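Local coordinates for protein diacylglycerol kinase (Bacillus anthracis, PDB 3S40) that probably phosphorylates diacylglycerol to phosphatidic acid with a nucleoside triphosphate as phosphate donor, at residues Leu13-Lys18 and Ile44-Glu49; Gly71-Val76 and Cys100-Arg105; Ala196-Val201 and Phe227-Thr232; Phe213-Lys218 and Ile254-Ala259; Pro33-Ala38 and Lys118-Glu123. All coordinates share one frame; numbering follows the deposited sequence.

Contact 1: Leu13-Lys18 and Ile44-Glu49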
# COMPACT_ATOMS: atom_id res chain seq x y z
N LEU A 13 -3.27 -17.38 -9.08
CA LEU A 13 -4.12 -16.85 -8.01
C LEU A 13 -3.67 -17.42 -6.67
O LEU A 13 -3.68 -18.64 -6.45
CB LEU A 13 -5.60 -17.21 -8.27
CG LEU A 13 -6.59 -16.94 -7.12
CD1 LEU A 13 -6.73 -15.43 -6.88
CD2 LEU A 13 -7.99 -17.54 -7.34
N ILE A 14 -3.26 -16.54 -5.77
CA ILE A 14 -2.89 -16.94 -4.41
C ILE A 14 -4.08 -16.70 -3.51
O ILE A 14 -4.62 -15.60 -3.47
CB ILE A 14 -1.67 -16.16 -3.87
CG1 ILE A 14 -0.45 -16.43 -4.75
CG2 ILE A 14 -1.39 -16.52 -2.38
CD1 ILE A 14 0.71 -15.44 -4.58
N VAL A 15 -4.49 -17.74 -2.80
CA VAL A 15 -5.65 -17.67 -1.92
C VAL A 15 -5.28 -17.87 -0.46
O VAL A 15 -4.71 -18.90 -0.10
CB VAL A 15 -6.68 -18.76 -2.27
CG1 VAL A 15 -7.77 -18.83 -1.19
CG2 VAL A 15 -7.28 -18.49 -3.66
N ASN A 16 -5.59 -16.88 0.36
CA ASN A 16 -5.56 -17.04 1.82
C ASN A 16 -6.90 -17.60 2.27
O ASN A 16 -7.92 -16.90 2.22
CB ASN A 16 -5.28 -15.69 2.49
CG ASN A 16 -5.26 -15.79 4.01
OD1 ASN A 16 -5.46 -16.86 4.58
ND2 ASN A 16 -5.01 -14.67 4.67
N PRO A 17 -6.91 -18.88 2.69
CA PRO A 17 -8.17 -19.58 2.99
C PRO A 17 -8.92 -18.92 4.13
O PRO A 17 -10.13 -19.06 4.24
CB PRO A 17 -7.70 -20.99 3.40
CG PRO A 17 -6.30 -21.11 2.89
CD PRO A 17 -5.74 -19.72 2.95
N LYS A 18 -8.19 -18.19 4.97
CA LYS A 18 -8.81 -17.46 6.06
C LYS A 18 -9.47 -16.16 5.59
O LYS A 18 -10.28 -15.58 6.31
CB LYS A 18 -7.79 -17.14 7.16
CG LYS A 18 -7.65 -18.23 8.21
CD LYS A 18 -6.49 -19.16 7.92
CE LYS A 18 -6.39 -20.23 9.00
NZ LYS A 18 -5.14 -21.04 8.89
N ILE A 44 -3.95 -22.06 -9.17
CA ILE A 44 -4.50 -21.61 -7.90
C ILE A 44 -3.80 -22.29 -6.74
O ILE A 44 -3.77 -23.52 -6.68
CB ILE A 44 -5.98 -21.90 -7.80
CG1 ILE A 44 -6.72 -21.30 -8.99
CG2 ILE A 44 -6.56 -21.37 -6.49
CD1 ILE A 44 -8.24 -21.57 -8.94
N LEU A 45 -3.26 -21.50 -5.82
CA LEU A 45 -2.54 -22.03 -4.67
C LEU A 45 -3.08 -21.45 -3.39
O LEU A 45 -3.22 -20.23 -3.26
CB LEU A 45 -1.05 -21.71 -4.75
CG LEU A 45 -0.23 -22.23 -5.94
CD1 LEU A 45 1.20 -21.68 -5.84
CD2 LEU A 45 -0.22 -23.78 -5.99
N HIS A 46 -3.37 -22.30 -2.41
CA HIS A 46 -3.76 -21.80 -1.10
C HIS A 46 -2.51 -21.57 -0.28
O HIS A 46 -1.56 -22.33 -0.39
CB HIS A 46 -4.66 -22.80 -0.39
CG HIS A 46 -5.90 -23.14 -1.14
ND1 HIS A 46 -6.93 -23.89 -0.58
CD2 HIS A 46 -6.30 -22.84 -2.40
CE1 HIS A 46 -7.89 -24.03 -1.47
NE2 HIS A 46 -7.54 -23.40 -2.58
N THR A 47 -2.48 -20.51 0.53
CA THR A 47 -1.42 -20.35 1.53
C THR A 47 -1.72 -21.28 2.70
O THR A 47 -2.86 -21.64 2.92
CB THR A 47 -1.33 -18.91 2.08
OG1 THR A 47 -2.64 -18.50 2.52
CG2 THR A 47 -0.83 -17.94 1.00
N LYS A 48 -0.70 -21.65 3.47
CA LYS A 48 -0.89 -22.44 4.68
C LYS A 48 -0.34 -21.71 5.90
O LYS A 48 -0.99 -21.65 6.94
CB LYS A 48 -0.23 -23.82 4.57
CG LYS A 48 -1.04 -24.82 3.76
CD LYS A 48 -0.44 -25.07 2.38
CE LYS A 48 -1.23 -26.10 1.58
NZ LYS A 48 -0.66 -26.32 0.22
N GLU A 49 0.86 -21.16 5.78
CA GLU A 49 1.40 -20.36 6.86
C GLU A 49 1.82 -18.99 6.36
O GLU A 49 1.95 -18.77 5.15
CB GLU A 49 2.59 -21.05 7.51
CG GLU A 49 2.26 -22.35 8.19
CD GLU A 49 3.21 -23.46 7.79
OE1 GLU A 49 3.89 -23.31 6.76
OE2 GLU A 49 3.27 -24.48 8.52
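A beta-alpha-beta unit closes here: Leu13-Val15 ends the first strand, Ile44-His46 the strand that returns after helix 24-38, and the two lie side by side in the parallel sheet, their axes 4.7 Å apart at 21°. The ladder is regular. Leu45 N donates to Leu13 O at 3.0 Å and Val15 N to Leu45 O at 2.8 Å, both nearly straight. Thr47 N extends it to Val15 O, one residue beyond the strand proper.

On the face of Leu13, Val15, Ile44 and His46, the CG2 methyl of Ile44 touches Val15 CG2 at 4.1 Å and also meets Leu13 CD2, whose side chain runs alongside it in the same direction. On the side of Ile14 and Leu45, the side chains of Ile14 and Thr47 cross at about a right angle, their CG2 methyls 3.7 Å apart, while Ile14 and Leu45 carry on to helix 52-60.

Beyond the strands the chain enters Asn16-Pro17-Lys18, the start of the NPxxG sequence that in related kinases lies at the nucleotide site. Asn16 OD1 receives Lys18 N in an Asx turn, with the donor above the amide plane, and Asn16 ND2 bonds Thr75 OG1. Thr47 OG1, between backbone N and carbonyl carbon (chi1 51°), lies 3.4 Å from Pro17 CD and gives Val15 O a second, weak bond.

Contact 2: Gly71-Val76 and Cys100-Arg105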
# COMPACT_ATOMS: atom_id res chain seq x y z
N GLY A 71 -6.81 -11.74 -0.40
CA GLY A 71 -6.50 -11.65 1.02
C GLY A 71 -6.43 -10.24 1.55
O GLY A 71 -6.57 -9.27 0.80
N GLY A 72 -6.19 -10.12 2.86
CA GLY A 72 -6.07 -8.81 3.49
C GLY A 72 -4.74 -8.10 3.26
O GLY A 72 -3.91 -8.51 2.44
N ASP A 73 -4.56 -7.01 4.00
CA ASP A 73 -3.37 -6.17 3.88
C ASP A 73 -2.08 -6.93 4.19
O ASP A 73 -1.06 -6.71 3.56
CB ASP A 73 -3.50 -4.93 4.76
CG ASP A 73 -4.77 -4.12 4.46
OD1 ASP A 73 -5.88 -4.57 4.85
OD2 ASP A 73 -4.65 -3.05 3.82
N GLY A 74 -2.13 -7.82 5.17
CA GLY A 74 -0.96 -8.64 5.48
C GLY A 74 -0.52 -9.49 4.30
O GLY A 74 0.66 -9.53 3.94
N THR A 75 -1.48 -10.19 3.69
CA THR A 75 -1.18 -11.04 2.53
C THR A 75 -0.68 -10.23 1.33
O THR A 75 0.27 -10.62 0.67
CB THR A 75 -2.39 -11.90 2.13
OG1 THR A 75 -2.87 -12.60 3.28
CG2 THR A 75 -1.99 -12.92 1.06
N VAL A 76 -1.33 -9.09 1.06
CA VAL A 76 -0.91 -8.18 -0.00
C VAL A 76 0.53 -7.74 0.23
O VAL A 76 1.35 -7.73 -0.69
CB VAL A 76 -1.82 -6.91 -0.04
CG1 VAL A 76 -1.17 -5.79 -0.82
CG2 VAL A 76 -3.20 -7.23 -0.62
N CYS A 100 -9.56 -3.73 5.91
CA CYS A 100 -9.15 -2.44 5.35
C CYS A 100 -8.93 -2.47 3.84
O CYS A 100 -9.52 -1.67 3.11
CB CYS A 100 -7.90 -1.90 6.05
SG CYS A 100 -8.23 -1.41 7.74
N ASN A 101 -8.07 -3.37 3.39
CA ASN A 101 -7.80 -3.49 1.96
C ASN A 101 -7.37 -2.13 1.39
O ASN A 101 -7.83 -1.70 0.33
CB ASN A 101 -9.05 -4.05 1.29
CG ASN A 101 -9.55 -5.31 1.97
OD1 ASN A 101 -8.79 -6.27 2.14
ND2 ASN A 101 -10.81 -5.31 2.41
N ASP A 102 -6.48 -1.46 2.12
CA ASP A 102 -6.04 -0.12 1.77
C ASP A 102 -5.53 0.00 0.35
O ASP A 102 -5.94 0.91 -0.40
CB ASP A 102 -4.97 0.34 2.75
CG ASP A 102 -5.56 0.84 4.06
OD1 ASP A 102 -6.72 1.31 4.01
OD2 ASP A 102 -4.89 0.75 5.10
N PHE A 103 -4.63 -0.89 -0.04
CA PHE A 103 -4.14 -0.73 -1.39
C PHE A 103 -5.13 -1.07 -2.50
O PHE A 103 -5.11 -0.45 -3.57
CB PHE A 103 -2.76 -1.35 -1.63
CG PHE A 103 -1.95 -0.53 -2.56
CD1 PHE A 103 -1.30 0.60 -2.10
CD2 PHE A 103 -1.94 -0.81 -3.92
CE1 PHE A 103 -0.60 1.42 -2.96
CE2 PHE A 103 -1.25 0.00 -4.80
CZ PHE A 103 -0.58 1.12 -4.32
N SER A 104 -6.01 -2.03 -2.24
CA SER A 104 -7.06 -2.35 -3.19
C SER A 104 -7.94 -1.12 -3.37
O SER A 104 -8.36 -0.78 -4.50
CB SER A 104 -7.86 -3.61 -2.75
OG SER A 104 -8.95 -3.29 -1.88
N ARG A 105 -8.21 -0.41 -2.28
CA ARG A 105 -9.00 0.83 -2.41
C ARG A 105 -8.27 1.89 -3.22
O ARG A 105 -8.88 2.62 -4.00
CB ARG A 105 -9.38 1.40 -1.05
CG ARG A 105 -10.40 0.54 -0.31
CD ARG A 105 -10.60 1.05 1.10
NE ARG A 105 -11.13 0.01 1.97
CZ ARG A 105 -12.43 -0.18 2.18
NH1 ARG A 105 -12.83 -1.16 2.99
NH2 ARG A 105 -13.31 0.60 1.57
O HOH W 1 -6.55 -6.57 0.65
O HOH W 2 -3.51 -2.97 1.50
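The GGDGT signature of the kinase domain, Gly71-Thr75, meets the end of its GGTxND signature through the carboxylate of Asp73, which reaches across to the backbone of Asn101 and Asp102. One oxygen serves each amide: Asn101 N donates to Asp73 OD1 at 2.9 Å and Asp102 N to Asp73 OD2 at 3.0 Å. Both oxygens are met on their syn sides, 17° and 16° out of the carboxylate plane, so the paired bonds restrict rotation of the group. CG of Asp73 stands beside its own backbone N (chi1 -56°), and the carboxylate beyond it ends nearer 100-105 than the CB bond points.

Asp73 opens helix 73-83 after Gly72 at the N-cap position, and Asn101 holds the corresponding place before helix 102-106. The carboxylate therefore accepts from amides at the start of a second helix. A water extends this: it donates to Asp73 OD2 and accepts from Phe103 N at 2.8 Å. In diacylglycerol kinases and their relatives these two glycine-rich signatures frame the nucleotide site, and the arrangement is consistent with that role.

A second water joins Gly71 O to Asn101 OD1, donating to both at 2.7 Å; Asn101 OD1 also accepts from Gly98 N. Asp102 OD2 stands 4.0 Å from Asp73 OD2, but its carboxylate is turned to Gly208 N and Gly209 N of the C-terminal domain. Within 100-105, Arg105 NE points straight at Cys100 O, 2.6 Å away and in the guanidinium plane.

Contact 3: Ala196-Val201 and Phe227-Thr232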
# COMPACT_ATOMS: atom_id res chain seq x y z
N ALA A 196 7.62 17.39 16.68
CA ALA A 196 6.48 16.70 16.07
C ALA A 196 5.92 15.64 16.98
O ALA A 196 6.64 15.02 17.75
CB ALA A 196 6.89 16.07 14.75
N VAL A 197 4.61 15.42 16.88
CA VAL A 197 3.98 14.30 17.56
C VAL A 197 3.89 13.10 16.62
O VAL A 197 3.89 11.94 17.05
CB VAL A 197 2.59 14.68 18.12
CG1 VAL A 197 1.85 15.62 17.16
CG2 VAL A 197 1.77 13.44 18.38
N LEU A 198 3.83 13.38 15.31
CA LEU A 198 3.68 12.33 14.31
C LEU A 198 4.40 12.68 13.01
O LEU A 198 4.31 13.80 12.51
CB LEU A 198 2.20 12.07 14.03
CG LEU A 198 1.86 11.15 12.86
CD1 LEU A 198 2.02 9.68 13.26
CD2 LEU A 198 0.46 11.41 12.37
N VAL A 199 5.13 11.72 12.45
CA VAL A 199 5.76 11.92 11.15
C VAL A 199 5.39 10.80 10.20
O VAL A 199 5.51 9.62 10.53
CB VAL A 199 7.29 11.97 11.26
CG1 VAL A 199 7.90 12.19 9.88
CG2 VAL A 199 7.71 13.08 12.23
N MSE A 200 4.93 11.17 9.02
CA MSE A 200 4.59 10.15 8.04
C MSE A 200 4.97 10.45 6.61
O MSE A 200 4.99 11.60 6.17
CB MSE A 200 3.14 9.79 8.14
CG MSE A 200 2.97 8.74 9.18
SE MSE A 200 1.16 8.30 9.27
CE MSE A 200 0.83 7.98 7.34
N VAL A 201 5.25 9.36 5.91
CA VAL A 201 5.62 9.37 4.51
C VAL A 201 4.64 8.48 3.79
O VAL A 201 4.61 7.28 4.01
CB VAL A 201 7.05 8.84 4.33
CG1 VAL A 201 7.51 9.04 2.90
CG2 VAL A 201 7.97 9.56 5.28
N PHE A 227 4.44 14.17 5.81
CA PHE A 227 3.36 14.77 6.57
C PHE A 227 3.75 14.76 8.05
O PHE A 227 3.98 13.69 8.65
CB PHE A 227 2.06 13.99 6.34
CG PHE A 227 0.83 14.63 6.94
CD1 PHE A 227 0.14 15.61 6.25
CD2 PHE A 227 0.38 14.26 8.20
CE1 PHE A 227 -0.99 16.20 6.79
CE2 PHE A 227 -0.75 14.84 8.75
CZ PHE A 227 -1.44 15.81 8.05
N VAL A 228 3.85 15.95 8.62
CA VAL A 228 4.26 16.08 10.01
C VAL A 228 3.18 16.78 10.83
O VAL A 228 2.72 17.86 10.47
CB VAL A 228 5.54 16.90 10.12
CG1 VAL A 228 5.93 17.06 11.58
CG2 VAL A 228 6.65 16.24 9.32
N VAL A 229 2.76 16.17 11.93
CA VAL A 229 1.87 16.90 12.82
C VAL A 229 2.68 17.46 13.98
O VAL A 229 3.28 16.70 14.74
CB VAL A 229 0.72 16.07 13.33
CG1 VAL A 229 -0.23 16.95 14.14
CG2 VAL A 229 -0.02 15.43 12.15
N LYS A 230 2.70 18.78 14.10
CA LYS A 230 3.50 19.43 15.12
C LYS A 230 2.86 19.26 16.49
O LYS A 230 1.68 18.91 16.59
CB LYS A 230 3.67 20.92 14.79
CG LYS A 230 4.12 21.15 13.36
CD LYS A 230 4.27 22.63 13.03
CE LYS A 230 4.59 22.83 11.55
NZ LYS A 230 4.76 24.26 11.17
N SER A 231 3.64 19.48 17.54
CA SER A 231 3.16 19.36 18.91
C SER A 231 1.86 20.13 19.13
O SER A 231 1.08 19.81 20.04
CB SER A 231 4.24 19.85 19.88
OG SER A 231 4.79 21.08 19.45
N THR A 232 1.61 21.13 18.29
CA THR A 232 0.50 22.05 18.48
C THR A 232 -0.63 21.84 17.47
O THR A 232 -1.64 22.55 17.50
CB THR A 232 0.97 23.50 18.30
OG1 THR A 232 0.78 23.90 16.93
CG2 THR A 232 2.45 23.63 18.66
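Backbone torsions of -94° and -27° at Val197, far from those of its extended neighbours, turn the N-H of this residue and that of Leu198 toward the same acceptor, Val229 O. Val197 N reaches it at 2.8 Å, nearly along the C=O axis, whereas Leu198 N makes a weak bond of 3.4 Å. With chi1 at 37°, Val197 CG1 sits between backbone N and carbonyl carbon and lies against two carbonyl oxygens, tightly at Val229 O (3.0 Å) and at 3.3 Å from Lys230 O.

Past this point the antiparallel pairing is regular. Val229 N donates to Leu198 O. Met200 N to Phe227 O and Phe227 N to Met200 O are both 2.7 Å. The side chains of Leu198 and Val229 cross obliquely, CD2 of the first 4.1 Å from CG2 of the second, on the face where Phe237 packs on Leu198, Phe227 and Val229. Before the corner, Ala196 CB presses on Val228 CG1 at 3.5 Å, closer than usual for two methyls.

Two residues, Val197 and Leu198, thus oppose the single Val229. This is a classic beta bulge, placed where the chain turns from strand 190-196 of one sheet into strand 198-202 of the other in the beta-sandwich domain.

Contact 4: Phe213-Lys218 and Ile254-Ala259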
# COMPACT_ATOMS: atom_id res chain seq x y z
N PHE A 213 -5.53 10.65 5.27
CA PHE A 213 -5.61 12.01 5.79
C PHE A 213 -4.53 12.94 5.22
O PHE A 213 -4.54 14.15 5.47
CB PHE A 213 -5.57 12.00 7.32
CG PHE A 213 -4.38 11.27 7.90
CD1 PHE A 213 -3.11 11.82 7.82
CD2 PHE A 213 -4.54 10.05 8.54
CE1 PHE A 213 -2.01 11.18 8.36
CE2 PHE A 213 -3.45 9.38 9.08
CZ PHE A 213 -2.18 9.95 9.00
N ILE A 214 -3.59 12.40 4.45
CA ILE A 214 -2.59 13.22 3.75
C ILE A 214 -3.18 13.74 2.44
O ILE A 214 -3.55 12.96 1.56
CB ILE A 214 -1.30 12.43 3.46
CG1 ILE A 214 -0.74 11.81 4.74
CG2 ILE A 214 -0.22 13.31 2.77
CD1 ILE A 214 0.52 10.95 4.53
N PRO A 215 -3.28 15.07 2.30
CA PRO A 215 -3.93 15.64 1.11
C PRO A 215 -3.16 15.37 -0.18
O PRO A 215 -1.93 15.45 -0.22
CB PRO A 215 -3.96 17.16 1.41
CG PRO A 215 -3.80 17.26 2.89
CD PRO A 215 -2.87 16.12 3.25
N ASN A 216 -3.91 15.05 -1.22
CA ASN A 216 -3.35 14.71 -2.53
C ASN A 216 -2.19 13.71 -2.58
O ASN A 216 -1.38 13.77 -3.48
CB ASN A 216 -2.97 15.97 -3.32
CG ASN A 216 -2.92 15.72 -4.83
OD1 ASN A 216 -3.78 15.01 -5.37
ND2 ASN A 216 -1.90 16.26 -5.50
N VAL A 217 -2.10 12.78 -1.63
CA VAL A 217 -1.13 11.71 -1.81
C VAL A 217 -1.60 10.84 -2.99
O VAL A 217 -2.79 10.64 -3.16
CB VAL A 217 -0.97 10.87 -0.52
CG1 VAL A 217 -2.33 10.44 -0.01
CG2 VAL A 217 -0.04 9.68 -0.76
N LYS A 218 -0.68 10.38 -3.83
CA LYS A 218 -1.01 9.56 -5.00
C LYS A 218 0.00 8.44 -5.11
O LYS A 218 1.19 8.65 -4.86
CB LYS A 218 -0.91 10.38 -6.29
CG LYS A 218 -1.87 11.54 -6.41
CD LYS A 218 -3.27 11.08 -6.74
CE LYS A 218 -4.18 12.29 -6.92
NZ LYS A 218 -5.62 11.95 -7.13
N ILE A 254 0.82 21.96 10.81
CA ILE A 254 1.10 20.74 10.05
C ILE A 254 2.01 21.03 8.87
O ILE A 254 1.74 21.93 8.07
CB ILE A 254 -0.21 20.07 9.58
CG1 ILE A 254 -1.01 19.58 10.79
CG2 ILE A 254 0.08 18.93 8.62
CD1 ILE A 254 -2.23 18.77 10.43
N PHE A 255 3.10 20.28 8.76
CA PHE A 255 4.00 20.41 7.63
C PHE A 255 3.73 19.30 6.61
O PHE A 255 3.70 18.13 6.94
CB PHE A 255 5.45 20.35 8.10
CG PHE A 255 6.45 20.46 6.98
CD1 PHE A 255 6.61 21.64 6.29
CD2 PHE A 255 7.25 19.38 6.64
CE1 PHE A 255 7.54 21.75 5.26
CE2 PHE A 255 8.19 19.47 5.61
CZ PHE A 255 8.33 20.66 4.92
N HIS A 256 3.53 19.70 5.35
CA HIS A 256 3.28 18.74 4.29
C HIS A 256 4.02 19.16 3.05
O HIS A 256 3.84 20.28 2.55
CB HIS A 256 1.78 18.67 3.97
CG HIS A 256 1.45 17.77 2.83
ND1 HIS A 256 0.31 17.91 2.07
CD2 HIS A 256 2.11 16.69 2.32
CE1 HIS A 256 0.28 16.97 1.14
NE2 HIS A 256 1.36 16.22 1.27
N VAL A 257 4.88 18.28 2.56
CA VAL A 257 5.58 18.56 1.31
C VAL A 257 5.72 17.28 0.52
O VAL A 257 5.62 16.18 1.07
CB VAL A 257 6.98 19.15 1.57
CG1 VAL A 257 7.93 18.09 2.11
CG2 VAL A 257 7.55 19.74 0.29
N LYS A 258 5.93 17.42 -0.79
CA LYS A 258 6.21 16.26 -1.63
C LYS A 258 7.67 16.23 -2.00
O LYS A 258 8.23 17.25 -2.36
CB LYS A 258 5.33 16.30 -2.88
CG LYS A 258 3.92 15.75 -2.64
CD LYS A 258 2.95 16.23 -3.71
CE LYS A 258 1.59 15.56 -3.57
NZ LYS A 258 1.68 14.11 -3.92
N ALA A 259 8.29 15.06 -1.92
CA ALA A 259 9.71 14.96 -2.26
C ALA A 259 10.08 13.58 -2.78
O ALA A 259 9.37 12.61 -2.52
CB ALA A 259 10.57 15.33 -1.06
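The imidazole of His256 slides antiparallel past the ring of Pro215, with Pro215 CD 3.8 Å from His256 ND1, and crosses Ile214 obliquely, whose CG2 comes to 3.6 Å from His256 NE2. The carbonyl of Pro215 approaches a third part of the ring: its O lies at the edge, near the plane, 3.0 Å from CE1. The CB bond of His256 points toward the loop, and CG stands anti to the backbone N (chi1 176°).

Both ring nitrogens have carboxylate partners, ND1 bonding Asp248 OD1 and NE2 bonding Asp225 OD1. Such a pair would favour a protonated ring, and CE1 between the two nitrogens would then be a polarised neighbour for Pro215 O.

The loop segment is a type II beta turn from Ile214 to Val217, with Pro215 and the positive-phi Asn216 (48°) at its corners; it lies over strand 254-259, an outermost strand of its sheet in the beta-sandwich domain.

Two residues along the strand, Lys258 crosses Asn216 at about a right angle. Its chain bends at the last torsion, chi4 -69°, bringing NZ to 3.1 Å from Asn216 O, tilted out of the carbonyl plane. The same ammonium makes salt bridges with Asp221 OD1 and Asp225 OD2, while Asn216 ND2 stays 4.0 Å from Lys258 CE.

Contact 5: Pro33-Ala38 and Lys118-Glu123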
# COMPACT_ATOMS: atom_id res chain seq x y z
N PRO A 33 -14.64 -18.50 -10.86
CA PRO A 33 -15.25 -18.71 -12.18
C PRO A 33 -14.97 -17.64 -13.25
O PRO A 33 -14.57 -18.01 -14.36
CB PRO A 33 -16.74 -18.82 -11.86
CG PRO A 33 -16.75 -19.44 -10.50
CD PRO A 33 -15.59 -18.78 -9.77
N PRO A 34 -15.19 -16.35 -12.94
CA PRO A 34 -14.83 -15.36 -13.97
C PRO A 34 -13.34 -15.43 -14.34
O PRO A 34 -12.99 -15.25 -15.51
CB PRO A 34 -15.14 -14.00 -13.30
CG PRO A 34 -15.35 -14.30 -11.86
CD PRO A 34 -15.77 -15.73 -11.74
N LEU A 35 -12.48 -15.72 -13.38
CA LEU A 35 -11.06 -15.82 -13.67
C LEU A 35 -10.80 -17.05 -14.55
O LEU A 35 -10.06 -16.99 -15.53
CB LEU A 35 -10.26 -15.91 -12.38
CG LEU A 35 -10.45 -14.70 -11.47
CD1 LEU A 35 -9.67 -14.88 -10.17
CD2 LEU A 35 -10.01 -13.42 -12.18
N ALA A 36 -11.41 -18.17 -14.20
CA ALA A 36 -11.16 -19.37 -14.95
C ALA A 36 -11.72 -19.24 -16.37
O ALA A 36 -11.16 -19.78 -17.32
CB ALA A 36 -11.73 -20.61 -14.21
N ALA A 37 -12.81 -18.49 -16.52
CA ALA A 37 -13.39 -18.28 -17.84
C ALA A 37 -12.51 -17.39 -18.69
O ALA A 37 -12.41 -17.59 -19.90
CB ALA A 37 -14.79 -17.69 -17.74
N ALA A 38 -11.90 -16.40 -18.06
CA ALA A 38 -11.16 -15.37 -18.78
C ALA A 38 -9.75 -15.83 -19.12
O ALA A 38 -9.26 -15.53 -20.20
CB ALA A 38 -11.11 -14.06 -17.98
N LYS A 118 -14.15 -9.86 -11.43
CA LYS A 118 -14.56 -9.46 -12.77
C LYS A 118 -13.74 -8.29 -13.33
O LYS A 118 -13.37 -8.29 -14.50
CB LYS A 118 -16.05 -9.14 -12.79
CG LYS A 118 -16.88 -10.36 -12.40
CD LYS A 118 -18.35 -10.03 -12.29
CE LYS A 118 -19.11 -11.20 -11.72
NZ LYS A 118 -20.55 -10.87 -11.55
N LEU A 119 -13.47 -7.31 -12.47
CA LEU A 119 -12.54 -6.22 -12.80
C LEU A 119 -11.20 -6.74 -13.35
O LEU A 119 -10.71 -6.26 -14.37
CB LEU A 119 -12.29 -5.34 -11.56
CG LEU A 119 -11.28 -4.20 -11.83
CD1 LEU A 119 -11.89 -3.14 -12.72
CD2 LEU A 119 -10.80 -3.61 -10.52
N ILE A 120 -10.62 -7.74 -12.70
CA ILE A 120 -9.32 -8.25 -13.16
C ILE A 120 -9.45 -8.73 -14.59
O ILE A 120 -8.54 -8.61 -15.40
CB ILE A 120 -8.86 -9.42 -12.27
CG1 ILE A 120 -8.58 -8.90 -10.86
CG2 ILE A 120 -7.66 -10.13 -12.90
CD1 ILE A 120 -8.28 -9.98 -9.84
N THR A 121 -10.63 -9.25 -14.88
CA THR A 121 -11.00 -9.79 -16.18
C THR A 121 -10.96 -8.71 -17.27
O THR A 121 -10.85 -9.02 -18.45
CB THR A 121 -12.44 -10.36 -16.04
OG1 THR A 121 -12.37 -11.79 -15.94
CG2 THR A 121 -13.35 -9.93 -17.15
N LYS A 122 -11.04 -7.45 -16.87
CA LYS A 122 -11.03 -6.37 -17.85
C LYS A 122 -9.61 -5.97 -18.18
O LYS A 122 -9.36 -5.21 -19.13
CB LYS A 122 -11.82 -5.17 -17.34
CG LYS A 122 -13.30 -5.45 -17.09
CD LYS A 122 -13.97 -6.08 -18.31
CE LYS A 122 -15.46 -6.29 -18.07
NZ LYS A 122 -16.06 -7.20 -19.09
N GLU A 123 -8.67 -6.47 -17.39
CA GLU A 123 -7.25 -6.24 -17.68
C GLU A 123 -6.80 -4.77 -17.81
O GLU A 123 -5.98 -4.45 -18.66
CB GLU A 123 -6.87 -6.99 -18.95
CG GLU A 123 -7.21 -8.48 -18.90
CD GLU A 123 -6.57 -9.29 -20.03
OE1 GLU A 123 -5.82 -8.72 -20.86
OE2 GLU A 123 -6.83 -10.51 -20.08
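This is helix-to-helix packing at the periphery of the kinase domain, made by Pro34, Leu35 and Ala38 at the end of helix 24-38 against Lys118, Ile120 and Thr121, from the last turn of helix 113-120 onward. The evidence for a modest, mainly van der Waals contact is its 247 Å² of buried surface and the absence of any hydrogen bond between the segments. The backbones come near at two places, with CA atoms 6.0 Å apart for Pro34 and Lys118 and 6.2 Å for Ala38 and Thr121.

At the inner side Leu35 and Ile120 cross obliquely. The CD2 methyl of Leu35 meets Ile120 CG2 at 4.1 Å and lies about as close to CB, so a single branch of the leucine does the touching. Its chi1 of -59° sets CG beside the backbone N.

Toward solvent, Pro34 CB rests on the aliphatic part of Lys118, 4.1 Å from CG. Ala38 CB faces the OG1 side of Thr121, though the exact setting of that hydroxyl is doubtful. The second segment then turns off: Glu123 N bonds Ile120 O at 2.9 Å in a type I turn, and Glu123 takes positive phi (56°).

Leu35 and Ile120 both also rest on Ile68 of strand 66-71, placing the two helices side by side on one face of the parallel sheet, while helix 52-60 covers the other: the layering of an alpha/beta/alpha sandwich.

Contacts 1, 2 and 5 belong to the kinase domain, contacts 3 and 4 to the beta-sandwich; the centres of contacts 1 and 3 lie about 38 Å apart. Contact 3 is the most buried, joined by backbone bonds and apolar side chains. Contact 1 also pairs strands, but in parallel and partly exposed; these flank helix 24-38, whose end takes part in contact 5, peripheral, partly exposed packing without hydrogen bonds. The two touch where Leu13 CD2 meets Leu35 CD1 at 4.2 Å. Contact 2, nearest the chain's centre, relies on carboxylate, amides and waters, and touches contact 1 through Asn16 and Thr75. Contact 4 adds charged side chains beside contact 3, strands 224-230 and 254-259 being neighbours.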